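Local coordinates for uncharacterized protein (Pseudomonas aeruginosa, PDB 4O5P), which is a type VI secretion phospholipase effector (Tle1) that probably hydrolyses membrane phospholipids with an alpha/beta-hydrolase-like catalytic domain, at residues S36-F41 and H225-R230; V263-A268 and C325-R330; Q461-A466 and R474-L479; R484-A489 and A640-A645. All blocks are in the same frame, centred on the assembly; numbering follows the deposited sequence.

Contact 1 (S36-F41 and H225-R230); sequences SDERVF and HILAMR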
# COMPACT_ATOMS: atom_id res chain seq x y z
N SER A 36 -20.12 -22.02 -12.44
CA SER A 36 -21.10 -21.41 -13.36
C SER A 36 -20.70 -21.56 -14.83
O SER A 36 -21.56 -21.87 -15.69
CB SER A 36 -21.35 -19.93 -13.00
OG SER A 36 -20.17 -19.15 -13.15
N ASP A 37 -19.42 -21.37 -15.12
CA ASP A 37 -18.89 -21.58 -16.47
C ASP A 37 -19.21 -22.98 -17.02
O ASP A 37 -19.70 -23.12 -18.15
CB ASP A 37 -17.38 -21.34 -16.49
CG ASP A 37 -17.03 -19.86 -16.53
OD1 ASP A 37 -17.62 -19.14 -17.36
OD2 ASP A 37 -16.17 -19.43 -15.73
N GLU A 38 -18.91 -24.00 -16.21
CA GLU A 38 -19.20 -25.39 -16.55
C GLU A 38 -20.68 -25.59 -16.81
O GLU A 38 -21.05 -26.31 -17.73
CB GLU A 38 -18.75 -26.34 -15.44
CG GLU A 38 -17.25 -26.38 -15.23
CD GLU A 38 -16.85 -27.38 -14.15
OE1 GLU A 38 -17.44 -28.48 -14.12
OE2 GLU A 38 -15.95 -27.05 -13.34
N ARG A 39 -21.53 -24.97 -15.99
CA ARG A 39 -22.98 -25.06 -16.18
C ARG A 39 -23.41 -24.52 -17.53
O ARG A 39 -24.12 -25.20 -18.28
CB ARG A 39 -23.70 -24.28 -15.11
CG ARG A 39 -24.10 -25.09 -13.93
CD ARG A 39 -25.15 -24.35 -13.13
NE ARG A 39 -24.99 -24.68 -11.73
CZ ARG A 39 -24.19 -24.03 -10.91
NH1 ARG A 39 -23.49 -22.98 -11.34
NH2 ARG A 39 -24.09 -24.41 -9.65
N VAL A 40 -23.01 -23.29 -17.83
CA VAL A 40 -23.31 -22.69 -19.13
C VAL A 40 -22.86 -23.60 -20.26
O VAL A 40 -23.63 -23.89 -21.19
CB VAL A 40 -22.62 -21.34 -19.31
CG1 VAL A 40 -22.94 -20.78 -20.69
CG2 VAL A 40 -23.04 -20.38 -18.23
N PHE A 41 -21.63 -24.09 -20.16
CA PHE A 41 -21.04 -24.89 -21.23
C PHE A 41 -21.70 -26.26 -21.39
O PHE A 41 -21.77 -26.79 -22.50
CB PHE A 41 -19.54 -25.05 -21.01
CG PHE A 41 -18.87 -25.85 -22.07
CD1 PHE A 41 -18.55 -25.27 -23.29
CD2 PHE A 41 -18.56 -27.19 -21.87
CE1 PHE A 41 -17.94 -26.00 -24.29
CE2 PHE A 41 -17.95 -27.93 -22.86
CZ PHE A 41 -17.63 -27.34 -24.07
N HIS A 225 -12.32 -29.29 -21.66
CA HIS A 225 -12.45 -28.03 -22.39
C HIS A 225 -12.18 -26.85 -21.43
O HIS A 225 -12.94 -26.65 -20.49
CB HIS A 225 -13.85 -27.86 -22.99
CG HIS A 225 -14.09 -28.70 -24.21
ND1 HIS A 225 -13.56 -29.96 -24.38
CD2 HIS A 225 -14.84 -28.46 -25.32
CE1 HIS A 225 -13.96 -30.45 -25.54
NE2 HIS A 225 -14.74 -29.56 -26.13
N ILE A 226 -11.13 -26.08 -21.70
CA ILE A 226 -10.80 -24.91 -20.88
C ILE A 226 -11.73 -23.75 -21.21
O ILE A 226 -11.75 -23.28 -22.35
CB ILE A 226 -9.33 -24.49 -21.06
CG1 ILE A 226 -8.40 -25.68 -20.80
CG2 ILE A 226 -8.99 -23.35 -20.12
CD1 ILE A 226 -8.69 -26.39 -19.50
N LEU A 227 -12.47 -23.28 -20.21
CA LEU A 227 -13.59 -22.38 -20.46
C LEU A 227 -13.31 -20.90 -20.24
O LEU A 227 -13.71 -20.06 -21.06
CB LEU A 227 -14.77 -22.78 -19.59
CG LEU A 227 -15.46 -24.08 -19.99
CD1 LEU A 227 -16.60 -24.37 -19.03
CD2 LEU A 227 -15.97 -23.97 -21.41
N ALA A 228 -12.67 -20.57 -19.12
CA ALA A 228 -12.50 -19.16 -18.76
C ALA A 228 -11.44 -18.98 -17.71
O ALA A 228 -10.92 -19.96 -17.15
CB ALA A 228 -13.83 -18.56 -18.26
N MSE A 229 -11.16 -17.72 -17.43
CA MSE A 229 -10.26 -17.35 -16.36
C MSE A 229 -10.94 -16.35 -15.45
O MSE A 229 -11.36 -15.29 -15.90
CB MSE A 229 -8.98 -16.77 -16.94
CG MSE A 229 -8.16 -17.88 -17.53
SE MSE A 229 -6.42 -17.46 -18.10
CE MSE A 229 -5.81 -16.19 -16.69
N ARG A 230 -11.02 -16.71 -14.18
CA ARG A 230 -11.76 -15.95 -13.19
C ARG A 230 -10.80 -15.60 -12.05
O ARG A 230 -10.19 -16.50 -11.47
CB ARG A 230 -12.91 -16.80 -12.67
CG ARG A 230 -13.80 -17.36 -13.77
CD ARG A 230 -14.46 -16.24 -14.53
NE ARG A 230 -15.30 -16.70 -15.64
CZ ARG A 230 -15.73 -15.91 -16.62
NH1 ARG A 230 -15.40 -14.62 -16.62
NH2 ARG A 230 -16.48 -16.40 -17.59
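Asp37 and Leu227 mark the point where the backbones of segments 36-41 and 225-230 come nearest, their CA atoms 6.7 Å apart. The helical segment passes the strand segment at an axis distance of 8.6 Å, with 139° between their N-to-C directions. This roughly antiparallel run matches the end of one segment to the start of the other: Phe41 meets His225, and Asp37 meets Arg230.

The polar end is a side-on salt bridge, carboxylate and guanidinium meeting tip to tip. Arg230 presents NE and NH2 to the two carboxylate oxygens of Asp37, NE to OD2 at 2.9 Å and NH2 to OD1 at 3.0 Å, and each oxygen accepts on its syn lone pair. The flat groups lie nearly coplanar, and the NE bond is almost straight at 176°. Two bonds of this kind restrain the rotation of both groups. Ala228 CB also touches Asp37 OD2.

Apolar contacts fill the rest. With CG anti to the backbone N (chi1 -179°), the Phe41 ring is set beside Leu227, whose CD2 lies over one face, 3.4 Å from Phe41 CD1. Leu227's other methyl, CD1, abuts the helix backbone, 3.5 Å from Asp37 O. Phe41 CZ comes to 3.3 Å from His225 CD2, the two rings being inclined obliquely.

Strand 225-236 is flanked in the central sheet by parallel strands 62-71 and 270-280. Helix 36-43 also rests on the former through Asp37 on Ala64 and Phe41 on Cys62, while Arg230 NH1 reaches Ser273 on the latter. Met229, turned away from this helix, packs against helix 139-162.

Contact 2 (V263-A268 and C325-R330); sequences VEYRFA and CSFLKR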
# COMPACT_ATOMS: atom_id res chain seq x y z
N VAL A 263 -17.94 -5.60 -27.07
CA VAL A 263 -16.76 -5.45 -26.23
C VAL A 263 -16.63 -6.60 -25.24
O VAL A 263 -17.52 -6.83 -24.43
CB VAL A 263 -16.80 -4.10 -25.46
CG1 VAL A 263 -15.73 -4.05 -24.38
CG2 VAL A 263 -16.64 -2.92 -26.42
N GLU A 264 -15.52 -7.32 -25.30
CA GLU A 264 -15.24 -8.37 -24.32
C GLU A 264 -13.78 -8.36 -23.84
O GLU A 264 -12.95 -7.59 -24.33
CB GLU A 264 -15.63 -9.77 -24.84
CG GLU A 264 -15.92 -9.84 -26.33
CD GLU A 264 -16.47 -11.19 -26.77
OE1 GLU A 264 -16.89 -11.99 -25.90
OE2 GLU A 264 -16.48 -11.44 -27.99
N TYR A 265 -13.48 -9.22 -22.88
CA TYR A 265 -12.13 -9.33 -22.40
C TYR A 265 -11.67 -10.78 -22.53
O TYR A 265 -12.34 -11.71 -22.08
CB TYR A 265 -12.05 -8.81 -20.95
CG TYR A 265 -12.64 -7.42 -20.85
CD1 TYR A 265 -14.00 -7.23 -20.62
CD2 TYR A 265 -11.85 -6.29 -21.01
CE1 TYR A 265 -14.56 -5.97 -20.55
CE2 TYR A 265 -12.40 -5.01 -20.93
CZ TYR A 265 -13.76 -4.86 -20.70
OH TYR A 265 -14.32 -3.60 -20.62
N ARG A 266 -10.54 -10.95 -23.21
CA ARG A 266 -10.02 -12.28 -23.46
C ARG A 266 -8.52 -12.34 -23.23
O ARG A 266 -7.81 -11.36 -23.47
CB ARG A 266 -10.39 -12.77 -24.87
CG ARG A 266 -11.85 -13.21 -24.94
CD ARG A 266 -12.34 -13.51 -26.33
NE ARG A 266 -13.79 -13.72 -26.30
CZ ARG A 266 -14.39 -14.90 -26.13
NH1 ARG A 266 -13.68 -16.01 -25.98
NH2 ARG A 266 -15.71 -14.97 -26.12
N PHE A 267 -8.08 -13.49 -22.75
CA PHE A 267 -6.70 -13.75 -22.38
C PHE A 267 -6.36 -15.04 -23.11
O PHE A 267 -6.77 -16.14 -22.70
CB PHE A 267 -6.62 -13.97 -20.87
CG PHE A 267 -5.23 -14.19 -20.35
CD1 PHE A 267 -4.70 -15.46 -20.27
CD2 PHE A 267 -4.46 -13.11 -19.90
CE1 PHE A 267 -3.42 -15.68 -19.77
CE2 PHE A 267 -3.19 -13.31 -19.39
CZ PHE A 267 -2.66 -14.61 -19.32
N ALA A 268 -5.62 -14.90 -24.21
CA ALA A 268 -5.32 -16.03 -25.09
C ALA A 268 -6.61 -16.73 -25.58
O ALA A 268 -6.69 -17.96 -25.62
CB ALA A 268 -4.38 -17.01 -24.39
N CYS A 325 -20.38 -9.05 -20.10
CA CYS A 325 -19.85 -7.85 -20.74
C CYS A 325 -18.78 -7.18 -19.85
O CYS A 325 -17.97 -6.40 -20.34
CB CYS A 325 -20.97 -6.83 -21.00
SG CYS A 325 -22.37 -7.42 -22.02
N SER A 326 -18.80 -7.50 -18.56
CA SER A 326 -18.04 -6.74 -17.56
C SER A 326 -16.66 -7.32 -17.23
O SER A 326 -16.48 -8.53 -17.18
CB SER A 326 -18.86 -6.58 -16.26
OG SER A 326 -20.14 -6.02 -16.52
N PHE A 327 -15.70 -6.43 -17.00
CA PHE A 327 -14.36 -6.83 -16.60
C PHE A 327 -14.22 -7.05 -15.08
O PHE A 327 -13.60 -8.02 -14.63
CB PHE A 327 -13.35 -5.82 -17.11
CG PHE A 327 -11.93 -6.17 -16.79
CD1 PHE A 327 -11.32 -7.25 -17.40
CD2 PHE A 327 -11.21 -5.42 -15.86
CE1 PHE A 327 -10.00 -7.58 -17.10
CE2 PHE A 327 -9.90 -5.75 -15.54
CZ PHE A 327 -9.29 -6.83 -16.17
N LEU A 328 -14.83 -6.16 -14.29
CA LEU A 328 -14.74 -6.23 -12.83
C LEU A 328 -16.12 -6.46 -12.23
O LEU A 328 -17.01 -5.62 -12.40
CB LEU A 328 -14.13 -4.94 -12.26
CG LEU A 328 -14.13 -4.77 -10.74
CD1 LEU A 328 -13.22 -5.82 -10.13
CD2 LEU A 328 -13.66 -3.34 -10.34
N LYS A 329 -16.30 -7.56 -11.51
CA LYS A 329 -17.63 -7.91 -10.97
C LYS A 329 -17.93 -7.34 -9.58
O LYS A 329 -19.09 -7.19 -9.21
CB LYS A 329 -17.79 -9.43 -10.90
CG LYS A 329 -17.48 -10.20 -12.18
CD LYS A 329 -18.30 -9.74 -13.37
CE LYS A 329 -17.79 -10.47 -14.62
NZ LYS A 329 -18.64 -10.29 -15.86
N ARG A 330 -16.89 -7.04 -8.81
CA ARG A 330 -17.05 -6.71 -7.39
C ARG A 330 -15.74 -6.19 -6.79
O ARG A 330 -14.70 -6.85 -6.89
CB ARG A 330 -17.50 -7.96 -6.62
CG ARG A 330 -17.68 -7.75 -5.10
CD ARG A 330 -18.85 -6.82 -4.80
NE ARG A 330 -19.11 -6.73 -3.36
CZ ARG A 330 -19.83 -5.76 -2.80
NH1 ARG A 330 -20.33 -4.78 -3.55
NH2 ARG A 330 -20.04 -5.75 -1.50
O HOH W 1 -16.72 -3.37 -20.20
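Tyr265 and Phe327 meet beside strand 270-280 of the central sheet, in the catalytic domain, which is probably of alpha/beta-hydrolase type. Strand 266-267 folds back antiparallel on that strand, while segment 325-330 is the loop leading into its parallel neighbour, strand 331-336. Backbone bonds from Tyr265 to Ile272 and from Phe327 to Ile274 tie both segments to this shared strand.

The central interaction is CH-pi. Phe327 CB sits over the centre of the tyrosine ring, 3.7 Å from its centroid and only 13° off the normal. The phenylalanine side chain then crosses that of Tyr265 at about a right angle. Phe327 CG is anti to the backbone N (chi1 -178°), and CD1 beyond it comes to 3.7 Å from Tyr265 CG. The two ring planes are inclined at 49°, an oblique relation. Helix 238-254 packs against the pair, Thr254 touching both side chains.

Polar interactions stay within each segment or go to residues outside both, apart from a water near Tyr265 OH and Cys325 O. Arg266 NH2 forms a salt bridge with Glu264 OE1 at 3.2 Å, approaching from above the carboxylate plane. Lys329 NZ curls back to Ser326 O at 3.1 Å and also pairs with Glu323, which in turn accepts from Ser326 OG. Glu311 receives the backbone N-H groups of Phe327 and Leu328, holding the loop where Phe327 leaves it.

Cys325 has been seen in a disulfide with Cys316 in another structure of this protein, but that bond is absent here. Cys325 O lies in the plane of the tyrosine ring, at its edge, 3.4 Å from Tyr265 CE1.

Contact 3 (Q461-A466 and R474-L479); sequences QAQAKA and RRETAL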
# COMPACT_ATOMS: atom_id res chain seq x y z
N GLN A 461 -18.30 1.09 16.06
CA GLN A 461 -19.16 1.07 14.89
C GLN A 461 -20.45 1.82 15.15
O GLN A 461 -20.94 2.56 14.29
CB GLN A 461 -19.46 -0.37 14.50
CG GLN A 461 -20.08 -0.52 13.12
CD GLN A 461 -21.57 -0.23 13.08
OE1 GLN A 461 -22.27 -0.40 14.08
NE2 GLN A 461 -22.05 0.22 11.93
N ALA A 462 -20.97 1.66 16.37
CA ALA A 462 -22.22 2.28 16.76
C ALA A 462 -22.12 3.79 16.99
O ALA A 462 -23.10 4.50 16.75
CB ALA A 462 -22.81 1.57 17.99
N GLN A 463 -20.97 4.30 17.44
CA GLN A 463 -20.86 5.76 17.61
C GLN A 463 -20.54 6.50 16.32
O GLN A 463 -20.70 7.72 16.22
CB GLN A 463 -19.81 6.14 18.65
CG GLN A 463 -18.38 5.70 18.30
CD GLN A 463 -17.64 6.68 17.40
OE1 GLN A 463 -17.77 7.91 17.54
NE2 GLN A 463 -16.85 6.14 16.47
N ALA A 464 -20.04 5.76 15.33
CA ALA A 464 -19.59 6.38 14.10
C ALA A 464 -20.79 6.93 13.35
O ALA A 464 -21.87 6.32 13.35
CB ALA A 464 -18.84 5.36 13.26
N LYS A 465 -20.58 8.07 12.69
CA LYS A 465 -21.67 8.75 11.98
C LYS A 465 -21.49 8.68 10.48
O LYS A 465 -20.39 8.84 9.94
CB LYS A 465 -21.80 10.21 12.43
CG LYS A 465 -22.61 10.41 13.72
CD LYS A 465 -22.46 11.84 14.27
CE LYS A 465 -23.22 11.99 15.60
NZ LYS A 465 -22.78 13.19 16.40
N ALA A 466 -22.61 8.43 9.80
CA ALA A 466 -22.64 8.37 8.34
C ALA A 466 -22.23 9.70 7.72
O ALA A 466 -22.56 10.78 8.24
CB ALA A 466 -24.04 7.98 7.87
N ARG A 474 -12.82 13.72 9.26
CA ARG A 474 -12.82 14.87 10.18
C ARG A 474 -13.23 14.41 11.58
O ARG A 474 -12.52 14.66 12.57
CB ARG A 474 -13.79 15.96 9.69
CG ARG A 474 -14.02 17.07 10.72
CD ARG A 474 -15.04 18.15 10.33
NE ARG A 474 -15.06 19.19 11.36
CZ ARG A 474 -15.93 20.20 11.43
NH1 ARG A 474 -16.90 20.34 10.53
NH2 ARG A 474 -15.84 21.08 12.42
N ARG A 475 -14.35 13.70 11.66
CA ARG A 475 -14.89 13.31 12.96
C ARG A 475 -14.07 12.23 13.68
O ARG A 475 -13.85 12.31 14.89
CB ARG A 475 -16.38 12.91 12.83
CG ARG A 475 -17.08 12.70 14.18
CD ARG A 475 -18.59 12.48 14.04
NE ARG A 475 -19.24 12.39 15.35
CZ ARG A 475 -19.36 11.25 16.05
NH1 ARG A 475 -18.86 10.13 15.55
NH2 ARG A 475 -19.96 11.24 17.23
N GLU A 476 -13.57 11.23 12.94
CA GLU A 476 -12.74 10.18 13.54
C GLU A 476 -11.37 10.71 13.98
O GLU A 476 -10.80 10.25 14.98
CB GLU A 476 -12.61 8.99 12.58
CG GLU A 476 -13.92 8.22 12.46
CD GLU A 476 -14.36 7.67 13.80
OE1 GLU A 476 -13.47 7.24 14.60
OE2 GLU A 476 -15.59 7.65 14.06
N THR A 477 -10.88 11.71 13.25
CA THR A 477 -9.60 12.34 13.61
C THR A 477 -9.85 13.03 14.92
O THR A 477 -9.02 12.94 15.83
CB THR A 477 -9.11 13.35 12.59
OG1 THR A 477 -8.91 12.69 11.33
CG2 THR A 477 -7.75 13.94 13.04
N ALA A 478 -11.00 13.69 15.02
CA ALA A 478 -11.40 14.37 16.26
C ALA A 478 -11.50 13.39 17.43
O ALA A 478 -11.11 13.73 18.55
CB ALA A 478 -12.70 15.12 16.07
N LEU A 479 -12.05 12.21 17.19
CA LEU A 479 -12.20 11.20 18.25
C LEU A 479 -10.86 10.70 18.79
O LEU A 479 -10.62 10.68 20.02
CB LEU A 479 -13.07 10.03 17.77
CG LEU A 479 -13.25 8.81 18.68
CD1 LEU A 479 -13.74 9.22 20.07
CD2 LEU A 479 -14.22 7.81 18.01
O HOH W 2 -21.67 9.53 18.78
O HOH W 3 -17.68 9.08 13.18
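Gln463 and Arg475 lace together a helix-loop-helix unit, helix 451-463 followed by helix 469-487, within the Tle1 C-terminal region. Gln463 lies at the end of the first helix, its CG in the crowded position between N and the carbonyl carbon (chi1 62°), and its chain bends again to bring the amide to the second helix. Arg475 NH1 then has two acceptors on this one residue: OE1 of Gln463 at 3.2 Å, approached from above the carbonyl plane, and, weakly, the backbone O of Gln463 at 3.1 Å. The Gln463 and Glu476 side chains meet tip to tip, and NE2 gives an N-H to the syn lone pair of OE2 at 3.1 Å; the NE2 group also bonds Trp460 O. Leu479 CD2 touches the same amide.

Outside the two segments, Arg633 donates to Gln463 OE1, and His338 and Trp460 bond to Glu476 OE1. Lys465 crosses Arg475 at about a right angle, its CD over one face of the guanidinium toward the rim. Because Lys465 NZ and Arg475 NH2 are only 3.5 Å apart, their charges probably repel somewhat. One water accepts from Lys465 N and Arg475 NH1 and donates to Glu476 OE2, 2.7 Å from its oxygen.

Contact 4 (R484-A489 and A640-A645); sequences RIDRYA and APDRVA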
# COMPACT_ATOMS: atom_id res chain seq x y z
N ARG A 484 -6.24 11.09 22.72
CA ARG A 484 -4.86 11.52 22.98
C ARG A 484 -4.78 12.65 24.00
O ARG A 484 -3.81 12.73 24.74
CB ARG A 484 -4.14 11.95 21.70
CG ARG A 484 -3.85 10.83 20.73
CD ARG A 484 -3.43 11.39 19.35
NE ARG A 484 -3.35 10.27 18.41
CZ ARG A 484 -3.62 10.37 17.12
NH1 ARG A 484 -3.97 11.53 16.60
NH2 ARG A 484 -3.53 9.29 16.36
N ILE A 485 -5.78 13.54 24.03
CA ILE A 485 -5.72 14.65 25.00
C ILE A 485 -5.60 14.08 26.44
O ILE A 485 -4.89 14.64 27.29
CB ILE A 485 -6.93 15.60 24.89
CG1 ILE A 485 -6.89 16.37 23.57
CG2 ILE A 485 -6.96 16.60 26.05
CD1 ILE A 485 -8.22 17.05 23.23
N ASP A 486 -6.27 12.96 26.70
CA ASP A 486 -6.11 12.32 27.99
C ASP A 486 -4.89 11.41 28.07
O ASP A 486 -4.05 11.60 28.94
CB ASP A 486 -7.38 11.58 28.44
CG ASP A 486 -7.26 11.05 29.84
OD1 ASP A 486 -6.79 9.89 30.00
OD2 ASP A 486 -7.61 11.79 30.79
N ARG A 487 -4.78 10.43 27.17
CA ARG A 487 -3.71 9.43 27.30
C ARG A 487 -2.28 9.94 26.98
O ARG A 487 -1.31 9.38 27.47
CB ARG A 487 -4.01 8.20 26.44
CG ARG A 487 -4.76 7.07 27.16
CD ARG A 487 -6.19 7.43 27.59
NE ARG A 487 -6.88 6.22 28.05
CZ ARG A 487 -7.41 6.06 29.26
NH1 ARG A 487 -7.36 7.04 30.16
NH2 ARG A 487 -7.97 4.90 29.58
N TYR A 488 -2.16 10.98 26.16
CA TYR A 488 -0.84 11.50 25.79
C TYR A 488 -0.63 12.86 26.43
O TYR A 488 0.40 13.09 27.05
CB TYR A 488 -0.68 11.65 24.27
CG TYR A 488 -0.52 10.38 23.48
CD1 TYR A 488 -0.55 9.13 24.09
CD2 TYR A 488 -0.33 10.43 22.10
CE1 TYR A 488 -0.40 7.97 23.35
CE2 TYR A 488 -0.18 9.29 21.35
CZ TYR A 488 -0.22 8.05 21.99
OH TYR A 488 -0.06 6.91 21.26
N ALA A 489 -1.58 13.78 26.26
CA ALA A 489 -1.37 15.12 26.83
C ALA A 489 -1.46 15.05 28.34
O ALA A 489 -0.85 15.86 29.05
CB ALA A 489 -2.37 16.12 26.28
N ALA A 640 -13.52 13.62 33.62
CA ALA A 640 -12.38 14.35 34.15
C ALA A 640 -11.14 13.57 33.74
O ALA A 640 -11.26 12.50 33.14
CB ALA A 640 -12.48 14.43 35.68
N PRO A 641 -9.94 14.12 34.01
CA PRO A 641 -8.71 13.35 33.78
C PRO A 641 -8.78 11.91 34.29
O PRO A 641 -9.22 11.66 35.42
CB PRO A 641 -7.67 14.15 34.57
CG PRO A 641 -8.12 15.58 34.39
CD PRO A 641 -9.64 15.54 34.30
N ASP A 642 -8.36 10.98 33.44
CA ASP A 642 -8.40 9.54 33.75
C ASP A 642 -9.76 8.97 34.12
O ASP A 642 -9.83 7.86 34.65
CB ASP A 642 -7.41 9.19 34.85
CG ASP A 642 -6.18 8.58 34.31
OD1 ASP A 642 -5.32 9.36 33.84
OD2 ASP A 642 -6.06 7.33 34.32
N ARG A 643 -10.83 9.71 33.85
CA ARG A 643 -12.17 9.22 34.16
C ARG A 643 -13.08 9.19 32.94
O ARG A 643 -13.66 10.22 32.56
CB ARG A 643 -12.80 10.07 35.26
CG ARG A 643 -12.18 9.88 36.62
CD ARG A 643 -12.83 10.80 37.64
NE ARG A 643 -12.60 10.33 39.00
CZ ARG A 643 -13.43 10.56 40.02
NH1 ARG A 643 -14.54 11.26 39.83
NH2 ARG A 643 -13.14 10.08 41.22
N VAL A 644 -13.23 8.01 32.36
CA VAL A 644 -14.07 7.83 31.18
C VAL A 644 -15.53 8.10 31.52
O VAL A 644 -16.01 7.67 32.56
CB VAL A 644 -13.91 6.40 30.61
CG1 VAL A 644 -14.83 6.17 29.43
CG2 VAL A 644 -12.45 6.19 30.19
N ALA A 645 -16.22 8.85 30.67
CA ALA A 645 -17.64 9.11 30.87
C ALA A 645 -18.42 7.80 30.81
O ALA A 645 -18.03 6.89 30.10
CB ALA A 645 -18.15 10.09 29.84
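Asp486 points its carboxylate from the last turn of helix 469-487 at the tight turn of segment 640-645, where the backbone N-H of Asp642 meets it. The contact thus joins the end of that helix to the turn after helix 616-637, in the C-terminal region of the Tle1 family. The side chain has CG anti to the backbone N (chi1 -174°), which directs the group toward the turn. Its two oxygens then divide the work. OD2 faces across the contact and accepts from Asp642 N at 2.9 Å, on the syn side and almost straight at 171°. The same oxygen lies 3.5 Å from Pro641 CA.

OD1 takes the charged partners. Arg487 NH1 reaches it at 2.9 Å, coming to the anti side and 33° out of the carboxylate plane, while OD1 itself lies at the edge of the guanidinium. This salt bridge is between chain neighbours, and the end of the arginine comes nearer the turn although its CB points away from it. Asp656, on helix 649-657, forms a salt bridge with the other terminal nitrogen, NH2.

The donor belongs to a type II beta turn from Ala640 to Arg643, closed by Arg643 N to Ala640 O at 2.9 Å. Asp642 occupies its third position with a positive phi, and its CB is directed away from the helix. Around the turn, Tyr634 touches both Asp486 and Pro641.

Chemically, a carboxylate here accepts from a backbone N-H while sitting among charges. Asp486 OD1 and Asp642 OD1 are 4.1 Å apart, and Lys495 forms salt bridges with both. That shared lysine, together with Arg487, would offset the repulsion and is consistent with both aspartates remaining ionised.

Overall arrangement
The four contacts fall into two pairs. Contacts 1 and 2, with centres 14 Å apart, both reach the central sheet and touch directly: the selenium of Met229 lies 3.4 Å from Phe267 CD1. Strand 225-236 of contact 1 leads toward Ser237, the likely nucleophile of a Ser-His-Asp triad inferred from its elbow motif and geometry. Contacts 3 and 4 share helix 469-487 in the C-terminal region; their centres are 18 Å apart and their nearest atoms about 5 Å, without touching. Contact 2 comes within about 15 Å of contact 3, nearest atoms, whereas contacts 1 and 4 stand on opposite sides of the chain's centre, 59 Å between centres.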